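Local coordinates for protein effector EagT6 (Pseudomonas aeruginosa, PDB 1TU1) that is essential for delivery of the toxin Tse6 to target cells, acting as a homodimer in the loading of Tse6 onto VgrG1a, at residues A[4-7]-A[12-15]; A[36-41]-A[126-131]; A[43-48]-A[54-59]. All coordinates share one frame; numbering follows the deposited sequence. Where two conformers were deposited one is given.

Overall arrangement
Contact 1 closes before the other two open; it lies within the hairpin of strands 3-7 and 11-16, with its centre about 22 Å from the centre of the chain. Contacts 2 and 3 belong to the main body, a six-stranded antiparallel sheet with helices 53-67 and 125-137. They use the two ends of the same strand, 38-45, and have centres about 24 Å apart; contact 3 is nested inside the long chain loop that contact 2 closes. Contact 1 is centred about 31 Å from contact 2 and 24 Å from contact 3. Its hairpin also packs on the second subunit, placing it at the dimer interface, which contact 2 touches as well.

Contact 1 of 3, residues A[4-7]-A[12-15]; sequences TLYR and DLEI
Four backbone hydrogen bonds tie Thr4 to Ile15 and Tyr6 to Leu13, satisfying the N and O atoms of all four residues. Ile15 N donates to Thr4 O at 2.9 Å, while Thr4 N returns the bond to Ile15 O. The shortest runs from Tyr6 N to Leu13 O, 2.7 Å; Leu13 N donates back to Tyr6 O. Asp12 CA and Glu14 CA add C-H...O contacts to Tyr6 O and Thr4 O. This is an antiparallel beta hairpin, with Leu5-Glu14 and Arg7-Asp12 as its non-hydrogen-bonded pairs. On one face Tyr6 CG is anti to the backbone N (chi1 -177°), which lays the side chain alongside its neighbours, CB 3.6 Å from Ile15 CG1 and CD2 4.1 Å from Leu13 CD2; its hydroxyl is bonded to Asn25 of the second subunit. On the other face, in one of two Arg7 conformers, Asp12 OD1 sits at the guanidinium edge, the two planes 89° apart; its long 3.9 Å salt bridge to Arg7 NE is therefore doubtful, and Asp12 OD1 has a stronger partner in Arg7 of the second subunit. Thr4 OG1 bonds to Asp17, and Glu14 N to Thr138 OG1 of the second subunit.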
# COMPACT_ATOMS: atom_id res chain seq x y z
N THR A 4 7.43 15.20 6.25
CA THR A 4 6.84 14.61 7.44
C THR A 4 7.25 13.13 7.61
O THR A 4 7.36 12.40 6.65
CB THR A 4 5.34 14.75 7.34
OG1 THR A 4 5.01 16.15 7.28
CG2 THR A 4 4.64 14.24 8.60
N LEU A 5 7.47 12.72 8.86
CA LEU A 5 7.84 11.35 9.20
C LEU A 5 6.71 10.38 8.91
O LEU A 5 5.65 10.48 9.50
CB LEU A 5 8.22 11.25 10.67
CG LEU A 5 8.98 9.99 11.07
CD1 LEU A 5 10.16 9.68 10.15
CD2 LEU A 5 9.48 10.14 12.52
N TYR A 6 6.95 9.41 8.04
CA TYR A 6 5.93 8.46 7.63
C TYR A 6 6.27 7.07 8.17
O TYR A 6 7.38 6.58 8.00
CB TYR A 6 5.88 8.43 6.11
CG TYR A 6 4.81 7.52 5.59
CD1 TYR A 6 3.50 7.98 5.46
CD2 TYR A 6 5.10 6.19 5.23
CE1 TYR A 6 2.51 7.14 4.99
CE2 TYR A 6 4.11 5.36 4.74
CZ TYR A 6 2.81 5.83 4.64
OH TYR A 6 1.82 5.00 4.17
N ARG A 7 5.30 6.45 8.81
CA ARG A 7 5.49 5.18 9.48
C ARG A 7 4.87 4.05 8.66
O ARG A 7 3.70 4.12 8.23
CB ARG A 7 4.88 5.17 10.89
CG ARG A 7 4.96 6.47 11.65
CD ARG A 7 6.33 7.13 11.67
NE ARG A 7 6.55 8.18 12.67
CZ ARG A 7 5.68 9.11 13.08
NH1 ARG A 7 4.43 9.18 12.62
NH2 ARG A 7 6.07 9.99 14.00
N ASP A 12 10.60 3.59 8.96
CA ASP A 12 10.12 4.97 8.95
C ASP A 12 10.96 5.73 7.97
O ASP A 12 12.13 5.42 7.78
CB ASP A 12 10.28 5.60 10.32
CG ASP A 12 9.60 4.81 11.37
OD1 ASP A 12 8.38 4.98 11.51
OD2 ASP A 12 10.18 3.91 12.02
N LEU A 13 10.37 6.73 7.34
CA LEU A 13 11.14 7.65 6.50
C LEU A 13 10.44 8.99 6.40
O LEU A 13 9.25 9.08 6.67
CB LEU A 13 11.37 7.08 5.10
CG LEU A 13 10.23 7.08 4.07
CD1 LEU A 13 10.78 6.70 2.72
CD2 LEU A 13 9.13 6.12 4.51
N GLU A 14 11.18 10.03 6.02
CA GLU A 14 10.56 11.34 5.81
C GLU A 14 10.06 11.42 4.40
O GLU A 14 10.82 11.18 3.46
CB GLU A 14 11.56 12.47 6.08
CG GLU A 14 11.98 12.49 7.53
CD GLU A 14 12.90 13.65 7.87
OE1 GLU A 14 13.35 14.40 6.96
OE2 GLU A 14 13.21 13.76 9.06
N ILE A 15 8.78 11.77 4.25
CA ILE A 15 8.15 11.93 2.96
C ILE A 15 7.83 13.43 2.67
O ILE A 15 7.16 14.06 3.47
CB ILE A 15 6.86 11.09 2.92
CG1 ILE A 15 7.21 9.57 2.95
CG2 ILE A 15 5.99 11.46 1.70
CD1 ILE A 15 7.89 9.07 1.67

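Contact 2 of 3, residues A[36-41]-A[126-131]; sequences REASFV and PHHEPA
The first torsion of His128 sets CG anti to its own carbonyl carbon and beside the backbone N (chi1 -72°), carrying the imidazole from the helix toward the start of strand 38-45; chi2 of -59° then turns the ring so that NE2 meets Arg36 while one face lies against Ala38. His128 NE2 donates to Arg36 O at 2.7 Å. The bond is close to straight, 163° at the hydrogen, and the acceptor lies only 7° out of the ring plane. The ring therefore meets the carbonyl with its edge, nearly end-on to the C=O. Because this bond requires a proton on NE2, NE2 is the donor here.

The methyl group of Ala38 supplies the second hold. Its CB points toward the helix and sits over the imidazole face, 3.6 Å from the centroid of the His128 ring, a CH-pi contact; the nearest ring atom is His128 CD2, 3.5 Å from Ala38 CB. On the opposite face, the neighbouring His127 brings its ND1 over the rim. An edge bond and a packed face together restrict both the tilt and the spin of the imidazole, which is buried although Arg36 itself is exposed.

This single side chain thus joins helix 125-137 to the loop entering strand 38-45. Arg36 N is bonded in turn to Asp124, just before the helix, and His128 also touches Leu29 and Thr120. Those residues lie on strands 25-29 and 113-120, which flank strand 38-45 on either side in the six-stranded antiparallel sheet, so the side chain touches residues of three adjacent strands where the helix packs against the sheet.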
# COMPACT_ATOMS: atom_id res chain seq x y z
N ARG A 36 -13.66 -19.62 -0.09
CA ARG A 36 -12.50 -19.12 -0.82
C ARG A 36 -11.75 -18.03 -0.05
O ARG A 36 -12.21 -17.50 0.97
CB ARG A 36 -12.91 -18.59 -2.20
CG ARG A 36 -13.80 -19.51 -3.03
CD ARG A 36 -13.24 -20.91 -3.26
NE ARG A 36 -13.97 -21.62 -4.32
CZ ARG A 36 -13.76 -22.90 -4.67
NH1 ARG A 36 -12.84 -23.63 -4.06
NH2 ARG A 36 -14.48 -23.44 -5.64
N GLU A 37 -10.55 -17.73 -0.53
CA GLU A 37 -9.73 -16.67 0.03
C GLU A 37 -10.47 -15.35 -0.08
O GLU A 37 -11.03 -15.04 -1.10
CB GLU A 37 -8.41 -16.59 -0.73
CG GLU A 37 -7.36 -15.71 -0.09
CD GLU A 37 -5.99 -15.88 -0.74
OE1 GLU A 37 -5.76 -15.24 -1.76
OE2 GLU A 37 -5.15 -16.63 -0.21
N ALA A 38 -10.46 -14.58 0.99
CA ALA A 38 -10.99 -13.20 0.99
C ALA A 38 -9.85 -12.19 1.07
O ALA A 38 -8.70 -12.55 1.31
CB ALA A 38 -11.90 -13.02 2.18
N SER A 39 -10.17 -10.92 0.87
CA SER A 39 -9.18 -9.86 1.02
C SER A 39 -9.65 -8.82 2.03
O SER A 39 -10.85 -8.52 2.12
CB SER A 39 -8.85 -9.21 -0.31
OG SER A 39 -9.90 -8.46 -0.85
N PHE A 40 -8.69 -8.27 2.76
CA PHE A 40 -8.92 -7.17 3.71
C PHE A 40 -7.90 -6.11 3.33
O PHE A 40 -6.69 -6.35 3.43
CB PHE A 40 -8.70 -7.64 5.13
CG PHE A 40 -8.83 -6.57 6.17
CD1 PHE A 40 -10.05 -5.96 6.41
CD2 PHE A 40 -7.70 -6.12 6.88
CE1 PHE A 40 -10.18 -4.96 7.39
CE2 PHE A 40 -7.81 -5.11 7.86
CZ PHE A 40 -9.05 -4.52 8.10
N VAL A 41 -8.40 -4.96 2.89
CA VAL A 41 -7.58 -3.93 2.27
C VAL A 41 -7.79 -2.59 3.00
O VAL A 41 -8.92 -2.19 3.27
CB VAL A 41 -7.94 -3.79 0.80
CG1 VAL A 41 -7.31 -2.56 0.18
CG2 VAL A 41 -7.55 -5.05 0.02
N PRO A 126 -20.01 -15.41 6.17
CA PRO A 126 -20.09 -15.96 7.53
C PRO A 126 -18.82 -16.65 7.99
O PRO A 126 -18.53 -16.66 9.18
CB PRO A 126 -21.25 -16.98 7.44
CG PRO A 126 -22.05 -16.50 6.30
CD PRO A 126 -21.05 -15.97 5.30
N HIS A 127 -18.07 -17.23 7.07
CA HIS A 127 -16.83 -17.90 7.44
C HIS A 127 -15.73 -16.90 7.83
O HIS A 127 -14.98 -17.13 8.77
CB HIS A 127 -16.34 -18.79 6.29
CG HIS A 127 -15.01 -19.40 6.57
ND1 HIS A 127 -13.83 -18.73 6.33
CD2 HIS A 127 -14.68 -20.57 7.14
CE1 HIS A 127 -12.82 -19.49 6.72
NE2 HIS A 127 -13.31 -20.61 7.22
N HIS A 128 -15.63 -15.81 7.09
CA HIS A 128 -14.55 -14.84 7.30
C HIS A 128 -14.84 -13.80 8.40
O HIS A 128 -13.92 -13.18 8.94
CB HIS A 128 -14.22 -14.16 5.97
CG HIS A 128 -13.51 -15.06 5.01
ND1 HIS A 128 -12.30 -15.64 5.30
CD2 HIS A 128 -13.85 -15.49 3.78
CE1 HIS A 128 -11.92 -16.39 4.28
NE2 HIS A 128 -12.84 -16.31 3.34
N GLU A 129 -16.11 -13.63 8.72
CA GLU A 129 -16.58 -12.57 9.61
C GLU A 129 -15.89 -12.54 10.96
O GLU A 129 -15.47 -11.48 11.40
CB GLU A 129 -18.09 -12.65 9.77
CG GLU A 129 -18.75 -11.42 10.36
CD GLU A 129 -20.25 -11.42 10.16
OE1 GLU A 129 -20.73 -11.99 9.14
OE2 GLU A 129 -20.97 -10.84 11.02
N PRO A 130 -15.75 -13.67 11.64
CA PRO A 130 -15.09 -13.67 12.95
C PRO A 130 -13.68 -13.06 12.96
O PRO A 130 -13.37 -12.25 13.85
CB PRO A 130 -15.04 -15.17 13.31
CG PRO A 130 -16.20 -15.74 12.58
CD PRO A 130 -16.23 -15.02 11.29
N ALA A 131 -12.84 -13.46 12.01
CA ALA A 131 -11.47 -12.96 11.95
C ALA A 131 -11.46 -11.47 11.56
O ALA A 131 -10.72 -10.71 12.14
CB ALA A 131 -10.65 -13.76 10.95

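Contact 3 of 3, residues A[43-48]-A[54-59]; sequences SRDASQ and ADYVAR
Asp45 and Tyr56 join the end of strand 38-45 to the first turns of helix 53-67, across a strand-to-helix connection that opens with an Asx turn: Asp45 OD1 accepts from Ser47 N. The same oxygen also receives Ser47 OG at 2.6 Å, and both donors come from one face of the carboxylate.

Among the direct hydrogen bonds between the segments, Tyr56 OH donates to Asp45 OD2 at 2.6 Å. The side chains approach from opposite directions, and the hydroxyl meets the carboxylate from above its plane, 42° out of it, while Asp45 OD2 lies in the plane of the phenol ring. Arg59 NH2 donates to Ser47 OG at 2.7 Å, with Ser47 OG close to the guanidinium plane; the bend at chi3 (54°) turns an arginine chain that is extended through chi2 toward it. Ser47 OG thus gives one bond to Asp45 and takes one from Arg59.

Van der Waals contact is modest: Gln48 CB lies 4.0 Å from Tyr56 CD1, while the Gln48 amide turns to Ala51 and Glu108. The tyrosine also touches Ile115 of strand 113-120, where the helix covers the sheet.

Water extends the network. Asp45 and Arg59 do not touch directly; instead one water donates to Asp45 OD2 at 2.6 Å and accepts from Arg59 NH1 at 3.2 Å.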
# COMPACT_ATOMS: atom_id res chain seq x y z
N SER A 43 -7.13 1.39 2.67
CA SER A 43 -6.89 2.45 1.71
C SER A 43 -7.14 3.82 2.39
O SER A 43 -7.54 3.87 3.55
CB SER A 43 -7.76 2.28 0.47
OG SER A 43 -9.14 2.30 0.79
N ARG A 44 -6.76 4.89 1.69
CA ARG A 44 -6.87 6.27 2.18
C ARG A 44 -7.63 7.10 1.15
O ARG A 44 -7.48 6.90 -0.06
CB ARG A 44 -5.50 6.92 2.35
CG ARG A 44 -4.63 6.31 3.42
CD ARG A 44 -3.78 5.15 2.90
NE ARG A 44 -3.03 4.55 3.99
CZ ARG A 44 -2.73 3.28 4.16
NH1 ARG A 44 -3.14 2.36 3.29
NH2 ARG A 44 -2.03 2.94 5.25
N ASP A 45 -8.39 8.10 1.63
CA ASP A 45 -9.15 8.98 0.75
C ASP A 45 -9.02 10.41 1.31
O ASP A 45 -9.60 10.72 2.34
CB ASP A 45 -10.60 8.50 0.70
CG ASP A 45 -11.49 9.28 -0.30
OD1 ASP A 45 -11.06 10.31 -0.86
OD2 ASP A 45 -12.65 8.90 -0.57
N ALA A 46 -8.24 11.24 0.62
CA ALA A 46 -7.99 12.61 1.04
C ALA A 46 -9.00 13.64 0.46
O ALA A 46 -8.77 14.85 0.54
CB ALA A 46 -6.58 13.01 0.70
N SER A 47 -10.11 13.15 -0.08
CA SER A 47 -11.09 14.00 -0.75
C SER A 47 -12.14 14.64 0.20
O SER A 47 -12.99 15.40 -0.26
CB SER A 47 -11.83 13.21 -1.84
OG SER A 47 -12.72 12.24 -1.29
N GLN A 48 -12.12 14.30 1.48
CA GLN A 48 -13.11 14.85 2.41
C GLN A 48 -12.94 16.36 2.47
O GLN A 48 -13.92 17.09 2.38
CB GLN A 48 -12.98 14.26 3.82
CG GLN A 48 -13.82 15.06 4.85
CD GLN A 48 -13.83 14.46 6.23
OE1 GLN A 48 -13.07 13.52 6.54
NE2 GLN A 48 -14.71 14.98 7.09
N ALA A 54 -20.24 13.31 7.61
CA ALA A 54 -21.52 12.75 7.19
C ALA A 54 -21.78 12.96 5.73
O ALA A 54 -22.28 12.04 5.07
CB ALA A 54 -22.68 13.33 8.02
N ASP A 55 -21.45 14.14 5.21
CA ASP A 55 -21.60 14.44 3.80
C ASP A 55 -20.62 13.62 2.95
O ASP A 55 -20.96 13.17 1.85
CB ASP A 55 -21.34 15.91 3.50
CG ASP A 55 -22.40 16.85 4.08
OD1 ASP A 55 -23.39 16.37 4.70
OD2 ASP A 55 -22.26 18.08 3.97
N TYR A 56 -19.39 13.46 3.44
CA TYR A 56 -18.39 12.63 2.75
C TYR A 56 -18.92 11.20 2.58
O TYR A 56 -18.89 10.66 1.48
CB TYR A 56 -17.02 12.63 3.49
CG TYR A 56 -16.14 11.49 3.00
CD1 TYR A 56 -15.34 11.64 1.88
CD2 TYR A 56 -16.18 10.26 3.63
CE1 TYR A 56 -14.57 10.56 1.40
CE2 TYR A 56 -15.43 9.18 3.18
CZ TYR A 56 -14.64 9.33 2.06
OH TYR A 56 -13.91 8.26 1.62
N VAL A 57 -19.44 10.62 3.66
CA VAL A 57 -19.96 9.26 3.63
C VAL A 57 -21.18 9.16 2.70
O VAL A 57 -21.32 8.19 1.93
CB VAL A 57 -20.28 8.72 5.04
CG1 VAL A 57 -20.92 7.35 4.97
CG2 VAL A 57 -19.01 8.64 5.90
N ALA A 58 -22.03 10.20 2.71
CA ALA A 58 -23.21 10.21 1.85
C ALA A 58 -22.76 10.17 0.40
O ALA A 58 -23.39 9.49 -0.41
CB ALA A 58 -24.10 11.44 2.11
N ARG A 59 -21.68 10.89 0.07
CA ARG A 59 -21.15 10.95 -1.28
C ARG A 59 -20.62 9.57 -1.72
O ARG A 59 -20.83 9.16 -2.85
CB ARG A 59 -20.06 12.02 -1.44
CG ARG A 59 -19.41 12.08 -2.83
CD ARG A 59 -18.47 13.25 -3.08
NE ARG A 59 -17.40 13.35 -2.07
CZ ARG A 59 -16.20 12.76 -2.15
NH1 ARG A 59 -15.82 12.03 -3.19
NH2 ARG A 59 -15.34 12.94 -1.16
O HOH W 1 -13.83 9.61 -2.79
O HOH W 2 -16.31 15.18 0.82